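Local coordinates for protein putative TetR transcriptional regulator (Rhodococcus sp., PDB 2I10) that is a putative TetR-family transcriptional regulator that probably binds DNA and was crystallised with p-nitrophenol bound, at residues A16-T19 against A20-F24; D57-E60 against K61-R65; T71-L74 against E75-M78; L139-F142 against E143-L146. All coordinates share one frame; numbering follows the deposited sequence.

Interaction 1. Residues A16-T19 against A20-F24; sequences ALQT and AMELF
Gln18 and Glu22 meet one turn apart on helix 15-27, the glutamate bending back over the backbone oxygen of the glutamine. Glu22 CG lies 3.0 Å from Gln18 O, the oxygen that also accepts Glu22 N. Its first torsion, chi1 -39°, sets CG beside the backbone N and turns the chain back along the helix; beyond CG it runs extended. The two side chains themselves only skirt each other, with Gln18 CG 4.4 Å from Glu22 OE2, and Gln18 touches Tyr66 and Phe105. The carboxylate is tied to the backbone through a water, which gives one hydrogen to Thr19 O at 2.7 Å and the other to Glu22 OE1 at 3.1 Å. Thr19 O also accepts the long helical bond from Leu23 N at 3.3 Å, making it a shared acceptor. The Thr19 side chain packs on Ala40 and Leu41 of helix 34-41, while OG1 bonds to Val15 O. On another side, Ala20 CB sits 3.6 Å from Ala16 O, and selenomethionine Met21 starts with CB 3.4 Å from Leu17 O before its bent chain leads away to Thr62 and Tyr66 and to Leu114 of the second subunit. Met21 N bonds to Leu17 O at 2.8 Å, one of the regular helical bonds of this turn. Leu23 also rests on helix 34-41, part of the predicted helix-turn-helix, and Ala20 and Met21 on helix 55-66. Such a helix, packed between the helix-turn-helix and the helix that follows it, is the first helix of the TetR-type DNA-binding domain.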
loop_
_atom_site.group_PDB
_atom_site.type_symbol
_atom_site.label_atom_id
_atom_site.label_comp_id
_atom_site.label_asym_id
_atom_site.label_seq_id
_atom_site.Cartn_x
_atom_site.Cartn_y
_atom_site.Cartn_z
ATOM N N ALA B 16 14.554 0.706 -17.485
ATOM C CA ALA B 16 15.836 1.220 -17.019
ATOM C C ALA B 16 15.730 1.721 -15.565
ATOM O O ALA B 16 16.509 1.331 -14.714
ATOM C CB ALA B 16 16.324 2.314 -17.953
ATOM N N LEU B 17 14.715 2.532 -15.275
ATOM C CA LEU B 17 14.438 3.012 -13.903
ATOM C C LEU B 17 14.085 1.903 -12.911
ATOM O O LEU B 17 14.491 1.938 -11.751
ATOM C CB LEU B 17 13.338 4.052 -13.928
ATOM C CG LEU B 17 13.693 5.373 -14.632
ATOM C CD1 LEU B 17 12.482 6.292 -14.457
ATOM C CD2 LEU B 17 14.944 6.054 -14.047
ATOM N N GLN B 18 13.363 0.896 -13.383
ATOM C CA GLN B 18 13.076 -0.247 -12.554
ATOM C C GLN B 18 14.314 -1.011 -12.228
ATOM O O GLN B 18 14.469 -1.466 -11.111
ATOM C CB GLN B 18 12.084 -1.165 -13.259
ATOM C CG GLN B 18 11.655 -2.373 -12.493
ATOM C CD GLN B 18 10.522 -3.082 -13.257
ATOM O OE1 GLN B 18 9.934 -4.010 -12.766
ATOM N NE2 GLN B 18 10.243 -2.622 -14.489
ATOM N N THR B 19 15.189 -1.182 -13.219
ATOM C CA THR B 19 16.463 -1.845 -12.998
ATOM C C THR B 19 17.332 -1.111 -11.977
ATOM O O THR B 19 17.902 -1.725 -11.065
ATOM C CB THR B 19 17.219 -2.028 -14.346
ATOM O OG1 THR B 19 16.339 -2.709 -15.223
ATOM C CG2 THR B 19 18.435 -2.872 -14.150
ATOM N N ALA B 20 17.424 0.207 -12.151
ATOM C CA ALA B 20 18.101 1.091 -11.188
ATOM C C ALA B 20 17.494 1.020 -9.787
ATOM O O ALA B 20 18.229 0.840 -8.818
ATOM C CB ALA B 20 18.107 2.479 -11.717
HETATM N N MSE B 21 16.163 1.105 -9.672
HETATM C CA MSE B 21 15.472 0.853 -8.396
HETATM C C MSE B 21 15.877 -0.439 -7.678
HETATM O O MSE B 21 16.177 -0.400 -6.483
HETATM C CB MSE B 21 13.941 0.874 -8.561
HETATM C CG MSE B 21 13.118 0.567 -7.279
HETATM SE SE MSE B 21 13.076 2.169 -6.182
HETATM C CE MSE B 21 14.798 2.164 -5.160
ATOM N N GLU B 22 15.887 -1.578 -8.369
ATOM C CA GLU B 22 16.239 -2.863 -7.722
ATOM C C GLU B 22 17.622 -2.831 -7.148
ATOM O O GLU B 22 17.850 -3.375 -6.076
ATOM C CB GLU B 22 16.152 -4.076 -8.690
ATOM C CG GLU B 22 14.982 -3.998 -9.638
ATOM C CD GLU B 22 14.823 -5.221 -10.548
ATOM O OE1 GLU B 22 15.790 -5.645 -11.249
ATOM O OE2 GLU B 22 13.683 -5.731 -10.569
ATOM N N LEU B 23 18.558 -2.250 -7.895
ATOM C CA LEU B 23 19.915 -2.105 -7.430
ATOM C C LEU B 23 19.988 -1.244 -6.213
ATOM O O LEU B 23 20.622 -1.608 -5.237
ATOM C CB LEU B 23 20.806 -1.463 -8.504
ATOM C CG LEU B 23 21.506 -2.363 -9.493
ATOM C CD1 LEU B 23 22.142 -1.508 -10.581
ATOM C CD2 LEU B 23 22.549 -3.242 -8.777
ATOM N N PHE B 24 19.415 -0.050 -6.295
ATOM C CA PHE B 24 19.511 0.886 -5.178
ATOM C C PHE B 24 18.737 0.290 -3.999
ATOM O O PHE B 24 19.089 0.494 -2.828
ATOM C CB PHE B 24 18.936 2.281 -5.518
ATOM C CG PHE B 24 19.723 3.082 -6.558
ATOM C CD1 PHE B 24 21.070 3.372 -6.398
ATOM C CD2 PHE B 24 19.073 3.625 -7.659
ATOM C CE1 PHE B 24 21.767 4.146 -7.335
ATOM C CE2 PHE B 24 19.765 4.393 -8.608
ATOM C CZ PHE B 24 21.105 4.646 -8.439
HETATM O O HOH W 1 18.646 -4.345 -11.050
#

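Interaction 2. Residues D57-E60 against K61-R65; sequences DLFE and KTLDR
Phe59 and Leu63, one turn apart on helix 55-66, make the main apolar contact: Leu63 CD1 reaches Phe59 CE2 at 3.6 Å, and Leu63 CG stands over one face of the ring, offset toward its rim. With CG trans to the backbone N (chi1 177°), Phe59 swings its ring out where it also meets Phe24 edge-to-face, Tyr29 and Leu126. Cutting the ring back to an alanine is likely to open a gap beside Leu63 and leave Phe24 and Tyr29 without this ring partner.

Among the hydrogen bonds, Leu58 O takes two donors from Thr62, its N and its OG1, each at 3.0 Å and arriving from opposite faces of the carbonyl plane. The hydroxyl comes from above that plane rather than along a lone pair, and this bond fixes the threonine's rotation.

Among charged groups, Lys61 lays its chain along Asp57, CG 3.3 Å from Asp57 O and CE 4.0 Å from Asp57 CB, yet the aspartate carboxylate bonds to Ser54 N. Glu60 and Asp64 share Arg70 in salt bridges, and Glu60 OE2 pairs with Arg56. A helix with one face on the helix-turn-helix bundle and another on helix 121-148 matches the connecting helix of TetR-family regulators.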
loop_
_atom_site.group_PDB
_atom_site.type_symbol
_atom_site.label_atom_id
_atom_site.label_comp_id
_atom_site.label_asym_id
_atom_site.label_seq_id
_atom_site.Cartn_x
_atom_site.Cartn_y
_atom_site.Cartn_z
ATOM N N ASP B 57 21.929 12.013 -10.518
ATOM C CA ASP B 57 20.768 12.354 -11.377
ATOM C C ASP B 57 19.872 11.112 -11.510
ATOM O O ASP B 57 18.675 11.211 -11.360
ATOM C CB ASP B 57 21.195 12.777 -12.784
ATOM C CG ASP B 57 21.968 14.080 -12.803
ATOM O OD1 ASP B 57 21.770 14.919 -11.922
ATOM O OD2 ASP B 57 22.776 14.268 -13.717
ATOM N N LEU B 58 20.473 9.965 -11.822
ATOM C CA LEU B 58 19.704 8.734 -12.031
ATOM C C LEU B 58 18.952 8.321 -10.743
ATOM O O LEU B 58 17.813 7.918 -10.782
ATOM C CB LEU B 58 20.591 7.604 -12.530
ATOM C CG LEU B 58 20.073 6.163 -12.527
ATOM C CD1 LEU B 58 18.725 6.051 -13.330
ATOM C CD2 LEU B 58 21.136 5.189 -13.093
ATOM N N PHE B 59 19.607 8.440 -9.614
ATOM C CA PHE B 59 18.976 8.096 -8.329
ATOM C C PHE B 59 17.788 9.008 -8.018
ATOM O O PHE B 59 16.737 8.529 -7.580
ATOM C CB PHE B 59 20.042 8.098 -7.218
ATOM C CG PHE B 59 19.498 7.835 -5.827
ATOM C CD1 PHE B 59 19.166 6.523 -5.419
ATOM C CD2 PHE B 59 19.355 8.879 -4.906
ATOM C CE1 PHE B 59 18.693 6.261 -4.137
ATOM C CE2 PHE B 59 18.886 8.619 -3.600
ATOM C CZ PHE B 59 18.545 7.314 -3.221
ATOM N N GLU B 60 17.925 10.312 -8.270
ATOM C CA GLU B 60 16.819 11.248 -8.037
ATOM C C GLU B 60 15.657 10.973 -8.992
ATOM O O GLU B 60 14.511 11.116 -8.606
ATOM C CB GLU B 60 17.280 12.724 -8.172
ATOM C CG GLU B 60 18.486 13.143 -7.245
ATOM C CD GLU B 60 18.169 13.151 -5.746
ATOM O OE1 GLU B 60 16.982 13.166 -5.398
ATOM O OE2 GLU B 60 19.109 13.185 -4.907
ATOM N N LYS B 61 15.948 10.562 -10.230
ATOM C CA LYS B 61 14.878 10.208 -11.204
ATOM C C LYS B 61 14.124 8.935 -10.754
ATOM O O LYS B 61 12.913 8.800 -10.957
ATOM C CB LYS B 61 15.448 9.967 -12.631
ATOM C CG LYS B 61 16.093 11.173 -13.334
ATOM C CD LYS B 61 16.986 10.722 -14.597
ATOM C CE LYS B 61 18.054 11.736 -15.025
ATOM N NZ LYS B 61 17.512 13.138 -15.274
ATOM N N THR B 62 14.870 7.999 -10.182
ATOM C CA THR B 62 14.302 6.746 -9.687
ATOM C C THR B 62 13.334 7.081 -8.510
ATOM O O THR B 62 12.225 6.569 -8.471
ATOM C CB THR B 62 15.410 5.742 -9.274
ATOM O OG1 THR B 62 16.170 5.377 -10.434
ATOM C CG2 THR B 62 14.816 4.452 -8.748
ATOM N N LEU B 63 13.734 7.980 -7.613
ATOM C CA LEU B 63 12.881 8.400 -6.506
ATOM C C LEU B 63 11.664 9.144 -6.983
ATOM O O LEU B 63 10.602 9.010 -6.360
ATOM C CB LEU B 63 13.650 9.224 -5.473
ATOM C CG LEU B 63 14.853 8.627 -4.730
ATOM C CD1 LEU B 63 15.427 9.674 -3.734
ATOM C CD2 LEU B 63 14.486 7.318 -3.973
ATOM N N ASP B 64 11.783 9.962 -8.027
ATOM C CA ASP B 64 10.604 10.586 -8.634
ATOM C C ASP B 64 9.587 9.529 -9.058
ATOM O O ASP B 64 8.395 9.723 -8.888
ATOM C CB ASP B 64 10.964 11.412 -9.881
ATOM C CG ASP B 64 11.782 12.653 -9.567
ATOM O OD1 ASP B 64 11.849 13.048 -8.377
ATOM O OD2 ASP B 64 12.359 13.244 -10.526
ATOM N N ARG B 65 10.067 8.429 -9.648
ATOM C CA ARG B 65 9.184 7.380 -10.154
ATOM C C ARG B 65 8.553 6.545 -9.009
ATOM O O ARG B 65 7.393 6.188 -9.088
ATOM C CB ARG B 65 9.948 6.494 -11.150
ATOM C CG ARG B 65 9.142 5.378 -11.836
ATOM C CD ARG B 65 8.034 5.904 -12.744
ATOM N NE ARG B 65 8.478 6.831 -13.798
ATOM C CZ ARG B 65 8.701 6.487 -15.067
ATOM N NH1 ARG B 65 8.559 5.223 -15.447
ATOM N NH2 ARG B 65 9.090 7.396 -15.960
#

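Interaction 3. Residues T71-L74 against E75-M78; sequences TLQL and EEAM
Glu76 folds back along the preceding turn of helix 71-78, beside Leu72 and Gln73. Its CB lies 3.4 Å from Leu72 O, the acceptor of its own backbone N. The first torsion (chi1 87°) places CG between the backbone N and the carbonyl carbon, the crowded position, and brings it to 3.2 Å from Gln73 O. From there the chain is extended, and CD comes to 3.8 Å from Gln73 CA. The carboxylate then straddles two neighbours: OE1 approaches Leu72 CD1 at 4.0 Å, whereas OE2 meets Gln73 CG at 3.9 Å. Glu76 and Gln73 lie side by side and point the same way, with the amide and carboxylate planes 74° apart, so the flat groups do not stack. Gln73 leans on Arg94 of helix 83-98. Glu75 and Thr71 run parallel on a neighbouring flank of the same helix, and Glu75 CG rests 3.4 Å from Thr71 O. The buried flank is apolar. There Leu74 CD1 touches the CE of selenomethionine Met78 at 4.1 Å as the two chains cross, while Leu74 also meets Phe90 of helix 83-98 and Met134 and Thr137 of helix 121-148. Met78 N bonds to Leu74 O. The short helix is thus amphipathic, Leu74 and Met78 set against helices 83-98 and 121-148 of the ligand-binding half of the TetR fold. No charged partner meets the Glu76 carboxylate across the turn; its contacts are mostly with carbon, and the polar hold between these turns comes from the backbone bonds.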
loop_
_atom_site.group_PDB
_atom_site.type_symbol
_atom_site.label_atom_id
_atom_site.label_comp_id
_atom_site.label_asym_id
_atom_site.label_seq_id
_atom_site.Cartn_x
_atom_site.Cartn_y
_atom_site.Cartn_z
ATOM N N THR B 71 9.351 15.190 -2.038
ATOM C CA THR B 71 9.298 16.534 -1.462
ATOM C C THR B 71 8.714 17.640 -2.339
ATOM O O THR B 71 7.841 18.396 -1.891
ATOM C CB THR B 71 10.664 17.005 -0.770
ATOM O OG1 THR B 71 10.549 18.372 -0.428
ATOM C CG2 THR B 71 11.849 16.894 -1.659
ATOM N N LEU B 72 9.188 17.727 -3.577
ATOM C CA LEU B 72 8.815 18.817 -4.488
ATOM C C LEU B 72 7.326 18.761 -4.830
ATOM O O LEU B 72 6.648 19.785 -4.837
ATOM C CB LEU B 72 9.696 18.806 -5.759
ATOM C CG LEU B 72 9.219 19.578 -7.021
ATOM C CD1 LEU B 72 9.084 21.077 -6.792
ATOM C CD2 LEU B 72 10.078 19.327 -8.262
ATOM N N GLN B 73 6.804 17.557 -5.067
ATOM C CA GLN B 73 5.405 17.426 -5.414
ATOM C C GLN B 73 4.516 17.663 -4.209
ATOM O O GLN B 73 3.480 18.260 -4.348
ATOM C CB GLN B 73 5.124 16.078 -6.059
ATOM C CG GLN B 73 5.574 16.005 -7.516
ATOM C CD GLN B 73 7.100 16.096 -7.663
ATOM O OE1 GLN B 73 7.872 15.488 -6.890
ATOM N NE2 GLN B 73 7.544 16.891 -8.658
ATOM N N LEU B 74 4.938 17.237 -3.024
ATOM C CA LEU B 74 4.145 17.500 -1.822
ATOM C C LEU B 74 4.055 19.015 -1.538
ATOM O O LEU B 74 2.970 19.575 -1.353
ATOM C CB LEU B 74 4.743 16.748 -0.638
ATOM C CG LEU B 74 3.944 16.781 0.663
ATOM C CD1 LEU B 74 2.570 16.133 0.515
ATOM C CD2 LEU B 74 4.797 16.046 1.704
ATOM N N GLU B 75 5.211 19.669 -1.550
ATOM C CA GLU B 75 5.314 21.115 -1.387
ATOM C C GLU B 75 4.520 21.899 -2.419
ATOM O O GLU B 75 3.804 22.831 -2.061
ATOM C CB GLU B 75 6.788 21.531 -1.330
ATOM C CG GLU B 75 7.374 21.110 0.032
ATOM C CD GLU B 75 8.853 21.352 0.184
ATOM O OE1 GLU B 75 9.528 21.508 -0.864
ATOM O OE2 GLU B 75 9.335 21.376 1.362
ATOM N N GLU B 76 4.591 21.480 -3.680
ATOM C CA GLU B 76 3.802 22.129 -4.712
ATOM C C GLU B 76 2.315 21.992 -4.453
ATOM O O GLU B 76 1.552 22.927 -4.686
ATOM C CB GLU B 76 4.229 21.708 -6.146
ATOM C CG GLU B 76 3.587 20.446 -6.744
ATOM C CD GLU B 76 4.304 19.950 -8.037
ATOM O OE1 GLU B 76 5.466 20.380 -8.313
ATOM O OE2 GLU B 76 3.696 19.129 -8.778
ATOM N N ALA B 77 1.892 20.834 -3.947
ATOM C CA ALA B 77 0.486 20.649 -3.601
ATOM C C ALA B 77 0.083 21.520 -2.380
ATOM O O ALA B 77 -1.007 22.051 -2.344
ATOM C CB ALA B 77 0.204 19.179 -3.340
HETATM N N MSE B 78 0.965 21.673 -1.397
HETATM C CA MSE B 78 0.598 22.360 -0.153
HETATM C C MSE B 78 0.325 23.856 -0.360
HETATM O O MSE B 78 -0.296 24.481 0.497
HETATM C CB MSE B 78 1.671 22.148 0.922
HETATM C CG MSE B 78 1.845 20.687 1.359
HETATM SE SE MSE B 78 0.233 19.847 2.149
HETATM C CE MSE B 78 -0.453 18.967 0.570
#

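Interaction 4. Residues L139-F142 against E143-L146; sequences LDRF and EKAL
Arg141 and Lys144 cross within helix 121-148, a long helix of the TetR C-terminal ligand-binding domain. The lysine chain passes over one face of the guanidinium, CG and CD each 3.5 Å from Arg141 NH1. With CG trans to the backbone N (chi1 -168°) and a bend at chi2, Arg141 curls alongside its own helix, bringing NH1 to 3.8 Å from Ala145 CB. Its other nitrogens reach the end of helix 71-78 and the residues just after it: NH2 bonds to Arg80 O and NE, weakly, to Met78 O. Lys144 NZ stays 5.0 Å from Arg141 NH1 and pairs instead with Asp148, which probably eases the repulsion. A leucine in place of Arg141 would probably leave the carbonyl of Arg80 without its donor and the Lys144 chain without the flat group it lies across. Phe142 buries its ring away from this turn, among Ala83, Val87, Leu160 and Leu151; it joins the next turn mainly through its carbonyl, which takes the bond from Leu146 N. Glu143, on the solvent side, sets CB 3.5 Å from Leu139 O and sends its extended chain outward. There a water donates to both Asp140 O, at 2.8 Å, and Glu143 OE1, at 2.9 Å.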
loop_
_atom_site.group_PDB
_atom_site.type_symbol
_atom_site.label_atom_id
_atom_site.label_comp_id
_atom_site.label_asym_id
_atom_site.label_seq_id
_atom_site.Cartn_x
_atom_site.Cartn_y
_atom_site.Cartn_z
ATOM N N LEU B 139 0.731 18.153 8.483
ATOM C CA LEU B 139 0.329 18.785 9.751
ATOM C C LEU B 139 0.538 20.313 9.742
ATOM O O LEU B 139 -0.283 21.058 10.311
ATOM C CB LEU B 139 1.117 18.193 10.965
ATOM C CG LEU B 139 0.727 16.812 11.515
ATOM C CD1 LEU B 139 1.790 16.230 12.469
ATOM C CD2 LEU B 139 -0.689 16.862 12.157
ATOM N N ASP B 140 1.646 20.769 9.157
ATOM C CA ASP B 140 1.916 22.226 9.066
ATOM C C ASP B 140 0.812 22.810 8.231
ATOM O O ASP B 140 0.290 23.877 8.558
ATOM C CB ASP B 140 3.260 22.515 8.367
ATOM C CG ASP B 140 4.453 22.234 9.244
ATOM O OD1 ASP B 140 4.259 22.145 10.483
ATOM O OD2 ASP B 140 5.607 22.118 8.713
ATOM N N ARG B 141 0.425 22.122 7.150
ATOM C CA ARG B 141 -0.673 22.653 6.283
ATOM C C ARG B 141 -2.007 22.760 7.053
ATOM O O ARG B 141 -2.782 23.718 6.851
ATOM C CB ARG B 141 -0.893 21.805 5.022
ATOM C CG ARG B 141 -1.794 22.416 3.930
ATOM C CD ARG B 141 -1.295 23.784 3.454
ATOM N NE ARG B 141 -2.260 24.560 2.670
ATOM C CZ ARG B 141 -3.189 25.355 3.209
ATOM N NH1 ARG B 141 -3.329 25.461 4.514
ATOM N NH2 ARG B 141 -3.973 26.061 2.437
ATOM N N PHE B 142 -2.249 21.776 7.922
ATOM C CA PHE B 142 -3.477 21.703 8.729
ATOM C C PHE B 142 -3.491 22.827 9.794
ATOM O O PHE B 142 -4.541 23.408 10.064
ATOM C CB PHE B 142 -3.643 20.314 9.345
ATOM C CG PHE B 142 -4.023 19.222 8.323
ATOM C CD1 PHE B 142 -4.395 19.548 7.027
ATOM C CD2 PHE B 142 -4.028 17.874 8.678
ATOM C CE1 PHE B 142 -4.783 18.571 6.119
ATOM C CE2 PHE B 142 -4.409 16.909 7.755
ATOM C CZ PHE B 142 -4.796 17.263 6.483
ATOM N N GLU B 143 -2.310 23.144 10.325
ATOM C CA GLU B 143 -2.121 24.198 11.339
ATOM C C GLU B 143 -2.428 25.580 10.723
ATOM O O GLU B 143 -3.120 26.417 11.345
ATOM C CB GLU B 143 -0.709 24.113 11.938
ATOM C CG GLU B 143 -0.384 25.170 12.957
ATOM C CD GLU B 143 1.077 25.193 13.359
ATOM O OE1 GLU B 143 1.944 25.439 12.473
ATOM O OE2 GLU B 143 1.364 25.023 14.575
ATOM N N LYS B 144 -1.984 25.771 9.481
ATOM C CA LYS B 144 -2.257 26.991 8.731
ATOM C C LYS B 144 -3.722 27.067 8.357
ATOM O O LYS B 144 -4.309 28.126 8.426
ATOM C CB LYS B 144 -1.396 27.003 7.458
ATOM C CG LYS B 144 -1.785 27.998 6.387
ATOM C CD LYS B 144 -0.854 27.905 5.190
ATOM C CE LYS B 144 -1.227 28.914 4.054
ATOM N NZ LYS B 144 -1.832 30.206 4.512
ATOM N N ALA B 145 -4.310 25.950 7.907
ATOM C CA ALA B 145 -5.739 25.934 7.629
ATOM C C ALA B 145 -6.647 26.216 8.831
ATOM O O ALA B 145 -7.719 26.774 8.655
ATOM C CB ALA B 145 -6.172 24.649 6.878
ATOM N N LEU B 146 -6.251 25.830 10.041
ATOM C CA LEU B 146 -7.042 26.164 11.215
ATOM C C LEU B 146 -6.986 27.679 11.485
ATOM O O LEU B 146 -7.989 28.278 11.921
ATOM C CB LEU B 146 -6.534 25.406 12.459
ATOM C CG LEU B 146 -6.887 23.909 12.620
ATOM C CD1 LEU B 146 -6.079 23.246 13.723
ATOM C CD2 LEU B 146 -8.391 23.708 12.857
HETATM O O HOH W 2 1.787 25.968 9.659
#

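In the fold
All four interactions are local, each joining successive turns of one helix, so none closes a long loop; they follow in series without nesting or crossing. From the N terminus, interaction 1 lies on the first helix of the DNA-binding region and touches interaction 2 directly, Met21 and Ala20 meeting Thr62. Interaction 2 in turn reaches helix 121-148 through Leu126. A short linker leads to interaction 3, about 5 Å away by nearest atoms but not touching. Interaction 4, near the other end of helix 121-148, rejoins interaction 3 through Arg141. Interactions 1 and 4 stand about 36 Å apart between centres, at opposite sides of the chain's centre.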